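Long-range contacts in myosin-17 (Arabidopsis thaliana, PDB 7KFL), which is a plant class XI myosin, a motor that probably carries cargo along actin filaments and recognises that cargo through the globular tail described here: residues Leu182-Gln187 with Ile212-Ser217; Lys176-Leu181 with Gln216-Ser221. All coordinates share one frame; numbering follows the deposited sequence.

Contact 1: residues Leu182-Gln187 with Ile212-Ser217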
loop_
_atom_site.group_PDB
_atom_site.type_symbol
_atom_site.label_atom_id
_atom_site.label_comp_id
_atom_site.label_asym_id
_atom_site.label_seq_id
_atom_site.Cartn_x
_atom_site.Cartn_y
_atom_site.Cartn_z
ATOM N N LEU A 182 11.658 -7.575 -9.195
ATOM C CA LEU A 182 12.355 -6.293 -9.484
ATOM C C LEU A 182 13.868 -6.543 -9.432
ATOM O O LEU A 182 14.589 -6.010 -10.300
ATOM C CB LEU A 182 11.910 -5.233 -8.470
ATOM C CG LEU A 182 10.438 -4.824 -8.554
ATOM C CD1 LEU A 182 10.020 -4.034 -7.324
ATOM C CD2 LEU A 182 10.165 -4.025 -9.819
ATOM N N GLY A 183 14.316 -7.360 -8.471
ATOM C CA GLY A 183 15.701 -7.862 -8.377
ATOM C C GLY A 183 16.188 -8.427 -9.701
ATOM O O GLY A 183 17.349 -8.158 -10.061
ATOM N N LEU A 184 15.332 -9.176 -10.407
ATOM C CA LEU A 184 15.660 -9.816 -11.712
ATOM C C LEU A 184 15.507 -8.796 -12.850
ATOM O O LEU A 184 16.294 -8.881 -13.811
ATOM C CB LEU A 184 14.763 -11.043 -11.927
ATOM C CG LEU A 184 14.986 -12.211 -10.964
ATOM C CD1 LEU A 184 13.905 -13.264 -11.133
ATOM C CD2 LEU A 184 16.359 -12.838 -11.154
ATOM N N CYS A 185 14.541 -7.874 -12.754
ATOM C CA CYS A 185 14.349 -6.749 -13.715
ATOM C C CYS A 185 15.614 -5.880 -13.763
ATOM O O CYS A 185 16.020 -5.498 -14.871
ATOM C CB CYS A 185 13.152 -5.876 -13.352
ATOM S SG CYS A 185 11.548 -6.608 -13.772
ATOM N N ILE A 186 16.207 -5.589 -12.601
ATOM C CA ILE A 186 17.383 -4.678 -12.444
ATOM C C ILE A 186 18.665 -5.415 -12.866
ATOM O O ILE A 186 19.640 -4.728 -13.231
ATOM C CB ILE A 186 17.448 -4.130 -11.001
ATOM C CG1 ILE A 186 16.226 -3.262 -10.685
ATOM C CG2 ILE A 186 18.742 -3.371 -10.747
ATOM C CD1 ILE A 186 16.013 -2.996 -9.210
ATOM N N GLN A 187 18.661 -6.754 -12.839
ATOM C CA GLN A 187 19.815 -7.612 -13.235
ATOM C C GLN A 187 19.790 -7.894 -14.745
ATOM O O GLN A 187 20.724 -8.569 -15.220
ATOM C CB GLN A 187 19.799 -8.933 -12.465
ATOM C CG GLN A 187 20.315 -8.823 -11.038
ATOM C CD GLN A 187 20.117 -10.110 -10.273
ATOM O OE1 GLN A 187 20.464 -11.192 -10.745
ATOM N NE2 GLN A 187 19.552 -10.008 -9.079
ATOM N N ILE A 212 11.409 -9.904 -20.045
ATOM C CA ILE A 212 10.114 -9.157 -20.119
ATOM C C ILE A 212 9.058 -9.898 -19.283
ATOM O O ILE A 212 8.152 -9.226 -18.756
ATOM C CB ILE A 212 9.658 -8.964 -21.582
ATOM C CG1 ILE A 212 10.590 -8.020 -22.349
ATOM C CG2 ILE A 212 8.210 -8.493 -21.649
ATOM C CD1 ILE A 212 10.306 -6.548 -22.127
ATOM N N ALA A 213 9.173 -11.228 -19.174
ATOM C CA ALA A 213 8.250 -12.113 -18.422
ATOM C C ALA A 213 8.221 -11.715 -16.941
ATOM O O ALA A 213 7.178 -11.921 -16.294
ATOM C CB ALA A 213 8.662 -13.556 -18.594
ATOM N N HIS A 214 9.324 -11.167 -16.425
ATOM C CA HIS A 214 9.470 -10.730 -15.010
ATOM C C HIS A 214 8.484 -9.596 -14.706
ATOM O O HIS A 214 7.921 -9.592 -13.595
ATOM C CB HIS A 214 10.926 -10.351 -14.714
ATOM C CG HIS A 214 11.861 -11.513 -14.765
ATOM N ND1 HIS A 214 11.475 -12.785 -14.384
ATOM C CD2 HIS A 214 13.159 -11.603 -15.127
ATOM C CE1 HIS A 214 12.494 -13.609 -14.518
ATOM N NE2 HIS A 214 13.539 -12.908 -14.971
ATOM N N TRP A 215 8.274 -8.676 -15.653
ATOM C CA TRP A 215 7.257 -7.595 -15.540
ATOM C C TRP A 215 5.866 -8.228 -15.441
ATOM O O TRP A 215 5.044 -7.727 -14.652
ATOM C CB TRP A 215 7.338 -6.618 -16.718
ATOM C CG TRP A 215 8.648 -5.900 -16.827
ATOM C CD1 TRP A 215 9.524 -5.952 -17.870
ATOM C CD2 TRP A 215 9.233 -5.012 -15.858
ATOM N NE1 TRP A 215 10.609 -5.158 -17.622
ATOM C CE2 TRP A 215 10.461 -4.571 -16.395
ATOM C CE3 TRP A 215 8.840 -4.543 -14.598
ATOM C CZ2 TRP A 215 11.299 -3.689 -15.714
ATOM C CZ3 TRP A 215 9.669 -3.674 -13.923
ATOM C CH2 TRP A 215 10.881 -3.256 -14.476
ATOM N N GLN A 216 5.630 -9.294 -16.213
ATOM C CA GLN A 216 4.351 -10.051 -16.237
ATOM C C GLN A 216 4.167 -10.801 -14.911
ATOM O O GLN A 216 3.017 -10.867 -14.436
ATOM C CB GLN A 216 4.313 -10.976 -17.455
ATOM C CG GLN A 216 4.235 -10.217 -18.774
ATOM C CD GLN A 216 4.408 -11.089 -19.995
ATOM O OE1 GLN A 216 4.441 -12.316 -19.921
ATOM N NE2 GLN A 216 4.522 -10.445 -21.145
ATOM N N SER A 217 5.246 -11.330 -14.324
ATOM C CA SER A 217 5.232 -12.018 -13.003
ATOM C C SER A 217 4.743 -11.053 -11.913
ATOM O O SER A 217 3.952 -11.485 -11.047
ATOM C CB SER A 217 6.586 -12.582 -12.655
ATOM O OG SER A 217 7.051 -13.450 -13.674
#
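Cys185 points its side chain at the next helix and sets its sulfur on the indole of Trp215. SG lies 3.2 Å from the centroid of the six-membered ring of Trp215, directly on the ring normal. This is a sulfur-aromatic contact over the face. CB of Cys185 shares that ring as a CH-pi partner, 4.0 Å from the centroid and 26° off the normal. CG of Trp215 is anti to its own carbonyl carbon (chi1 -61°), and from there the indole reaches across to Cys185. SG also touches CB of His214 at 3.9 Å, where the two backbones come nearest. His214 offers its ring to Leu184. CB of Leu184 sits over one imidazole face, 3.9 Å from the centroid, nearer the rim and closest to CD2. The side chains of Leu184 and His214 cross at about a right angle. CD1 of Leu184 extends the contact to CE1 of His214 at 3.7 Å. Leu182 adds an oblique touch, with CD2 4.1 Å from CZ3 of Trp215. No hydrogen bond joins the two segments, so van der Waals and ring contacts carry this join. Tyr272 of helix 267-287 meets both Cys185 and the Trp215 ring. Leu254 of helix 236-260 also packs on Trp215. The sulfur-aromatic pair therefore lies among four helices. The axes of 182-186 and 212-217 run antiparallel at 159°, with a closest approach of 9.1 Å. Such close antiparallel packing is characteristic of the helical bundles that build myosin globular tails.

Contact 2: residues Lys176-Leu181 with Gln216-Ser221; sequences KEISPL and QSIRKS
Leu181 lies against Ile218 and Ser217, and each of its side-chain atoms from CB outward finds a neighbour there. CB of Leu181 meets CG1 of Ile218 at 3.5 Å, with CD1 of Ile218 a little farther off. CG of Leu181, anti to the carbonyl carbon with chi1 -57°, stays near the same CG1 of Ile218, at 4.2 Å. The chain then forks. CD1 of Leu181 lies 3.6 Å from CG1 of Ile218 and also rests on the backbone where Ser217 joins Ile218. CD2 of Leu181 turns to CB of Ser217 at 4.0 Å. The side chains of Leu181 and Ile218 slide past each other in opposite directions. One turn earlier, CG2 of Ile178 packs on CB of Ser221 at 3.8 Å, while Ile246, Phe249 and Ile250 of helix 236-260 also touch Ile178. The polar link lies at Glu177. Its CG is anti to the backbone N (chi1 -162°), and the extended chain carries the carboxylate to Ser221. Ser221 OG donates to Glu177 OE2 at 2.8 Å, and OE2 accepts with its anti lone pair, on the side away from OE1. That other oxygen, OE1, is hydrogen-bonded to Tyr225 OH, so the carboxylate bridges two residues one turn apart on helix 205-231. An alanine in place of Glu177 would probably leave Ser221 and Tyr225 without these bonds and loosen the tie between the helices at this point. The segment axes are 9.6 Å apart and nearly antiparallel, at 174°. The contact joins two neighbouring antiparallel helices of the helical cargo-binding tail, with aliphatic packing at Ile218 and a carboxylate bridge at Ser221.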
loop_
_atom_site.group_PDB
_atom_site.type_symbol
_atom_site.label_atom_id
_atom_site.label_comp_id
_atom_site.label_asym_id
_atom_site.label_seq_id
_atom_site.Cartn_x
_atom_site.Cartn_y
_atom_site.Cartn_z
ATOM N N LYS A 176 7.549 -7.960 -0.353
ATOM C CA LYS A 176 8.497 -9.101 -0.218
ATOM C C LYS A 176 8.364 -10.044 -1.422
ATOM O O LYS A 176 9.374 -10.683 -1.783
ATOM C CB LYS A 176 8.229 -9.847 1.093
ATOM C CG LYS A 176 9.086 -11.080 1.351
ATOM C CD LYS A 176 8.436 -12.056 2.313
ATOM C CE LYS A 176 9.368 -12.557 3.396
ATOM N NZ LYS A 176 8.616 -13.103 4.553
ATOM N N GLU A 177 7.166 -10.142 -2.007
ATOM C CA GLU A 177 6.860 -11.078 -3.123
ATOM C C GLU A 177 7.398 -10.514 -4.446
ATOM O O GLU A 177 7.930 -11.316 -5.239
ATOM C CB GLU A 177 5.355 -11.341 -3.207
ATOM C CG GLU A 177 5.010 -12.584 -4.007
ATOM C CD GLU A 177 3.533 -12.934 -4.032
ATOM O OE1 GLU A 177 2.966 -13.187 -2.946
ATOM O OE2 GLU A 177 2.950 -12.937 -5.138
ATOM N N ILE A 178 7.264 -9.202 -4.677
ATOM C CA ILE A 178 7.653 -8.537 -5.961
ATOM C C ILE A 178 9.077 -7.976 -5.859
ATOM O O ILE A 178 9.571 -7.482 -6.891
ATOM C CB ILE A 178 6.638 -7.452 -6.384
ATOM C CG1 ILE A 178 6.687 -6.211 -5.489
ATOM C CG2 ILE A 178 5.235 -8.039 -6.470
ATOM C CD1 ILE A 178 5.733 -5.116 -5.908
ATOM N N SER A 179 9.714 -8.055 -4.684
ATOM C CA SER A 179 11.105 -7.578 -4.453
ATOM C C SER A 179 12.083 -8.406 -5.289
ATOM O O SER A 179 12.898 -7.835 -6.011
ATOM C CB SER A 179 11.468 -7.578 -2.981
ATOM O OG SER A 179 12.693 -6.894 -2.754
ATOM N N PRO A 180 12.037 -9.761 -5.246
ATOM C CA PRO A 180 12.936 -10.588 -6.053
ATOM C C PRO A 180 12.726 -10.437 -7.570
ATOM O O PRO A 180 13.685 -10.603 -8.302
ATOM C CB PRO A 180 12.612 -12.032 -5.630
ATOM C CG PRO A 180 11.890 -11.891 -4.310
ATOM C CD PRO A 180 11.141 -10.579 -4.416
ATOM N N LEU A 181 11.495 -10.131 -8.000
ATOM C CA LEU A 181 11.125 -9.958 -9.434
ATOM C C LEU A 181 11.750 -8.663 -9.966
ATOM O O LEU A 181 12.305 -8.689 -11.082
ATOM C CB LEU A 181 9.598 -9.929 -9.581
ATOM C CG LEU A 181 8.845 -11.147 -9.046
ATOM C CD1 LEU A 181 7.347 -10.978 -9.251
ATOM C CD2 LEU A 181 9.329 -12.432 -9.701
ATOM N N GLN A 216 5.630 -9.294 -16.213
ATOM C CA GLN A 216 4.351 -10.051 -16.237
ATOM C C GLN A 216 4.167 -10.801 -14.911
ATOM O O GLN A 216 3.017 -10.867 -14.436
ATOM C CB GLN A 216 4.313 -10.976 -17.455
ATOM C CG GLN A 216 4.235 -10.217 -18.774
ATOM C CD GLN A 216 4.408 -11.089 -19.995
ATOM O OE1 GLN A 216 4.441 -12.316 -19.921
ATOM N NE2 GLN A 216 4.522 -10.445 -21.145
ATOM N N SER A 217 5.246 -11.330 -14.324
ATOM C CA SER A 217 5.232 -12.018 -13.003
ATOM C C SER A 217 4.743 -11.053 -11.913
ATOM O O SER A 217 3.952 -11.485 -11.047
ATOM C CB SER A 217 6.586 -12.582 -12.655
ATOM O OG SER A 217 7.051 -13.450 -13.674
ATOM N N ILE A 218 5.207 -9.800 -11.955
ATOM C CA ILE A 218 4.835 -8.721 -10.992
ATOM C C ILE A 218 3.340 -8.415 -11.149
ATOM O O ILE A 218 2.640 -8.357 -10.116
ATOM C CB ILE A 218 5.725 -7.474 -11.191
ATOM C CG1 ILE A 218 7.149 -7.728 -10.686
ATOM C CG2 ILE A 218 5.111 -6.242 -10.538
ATOM C CD1 ILE A 218 8.158 -6.685 -11.108
ATOM N N ARG A 219 2.880 -8.242 -12.391
ATOM C CA ARG A 219 1.463 -7.946 -12.742
ATOM C C ARG A 219 0.536 -9.028 -12.164
ATOM O O ARG A 219 -0.569 -8.671 -11.709
ATOM C CB ARG A 219 1.303 -7.853 -14.263
ATOM C CG ARG A 219 -0.034 -7.282 -14.707
ATOM C CD ARG A 219 -0.179 -7.272 -16.216
ATOM N NE ARG A 219 -1.550 -6.987 -16.620
ATOM C CZ ARG A 219 -1.941 -6.702 -17.858
ATOM N NH1 ARG A 219 -1.065 -6.652 -18.849
ATOM N NH2 ARG A 219 -3.215 -6.458 -18.098
ATOM N N LYS A 220 0.967 -10.294 -12.185
ATOM C CA LYS A 220 0.204 -11.452 -11.641
ATOM C C LYS A 220 0.073 -11.310 -10.121
ATOM O O LYS A 220 -1.060 -11.442 -9.611
ATOM C CB LYS A 220 0.872 -12.781 -12.012
ATOM C CG LYS A 220 0.495 -13.329 -13.383
ATOM C CD LYS A 220 1.088 -14.688 -13.688
ATOM C CE LYS A 220 2.582 -14.643 -13.933
ATOM N NZ LYS A 220 3.074 -15.900 -14.544
ATOM N N SER A 221 1.190 -11.048 -9.434
ATOM C CA SER A 221 1.256 -10.853 -7.961
ATOM C C SER A 221 0.362 -9.677 -7.549
ATOM O O SER A 221 -0.348 -9.815 -6.542
ATOM C CB SER A 221 2.678 -10.668 -7.492
ATOM O OG SER A 221 3.420 -11.871 -7.639
#

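In the fold
Contacts 1 and 2 are successive steps of one antiparallel pairing between helix 150-186 and helix 205-231. Their centres are 8 Å apart, and the segment 212-217 overlaps 216-221 at Gln216 and Ser217. They touch directly, with Leu182 CD2 of contact 1 at 3.6 Å from Ile218 CD1 of contact 2. Contact 1 is the more buried, although it lies farther from the chain centre, about 20 Å against 14 Å. It uses aromatic rings and a sulfur at the end of helix 150-186. Contact 2 is partly buried and combines aliphatic packing with a carboxylate-hydroxyl bond. Helices 236-260 and 267-287 pack against both.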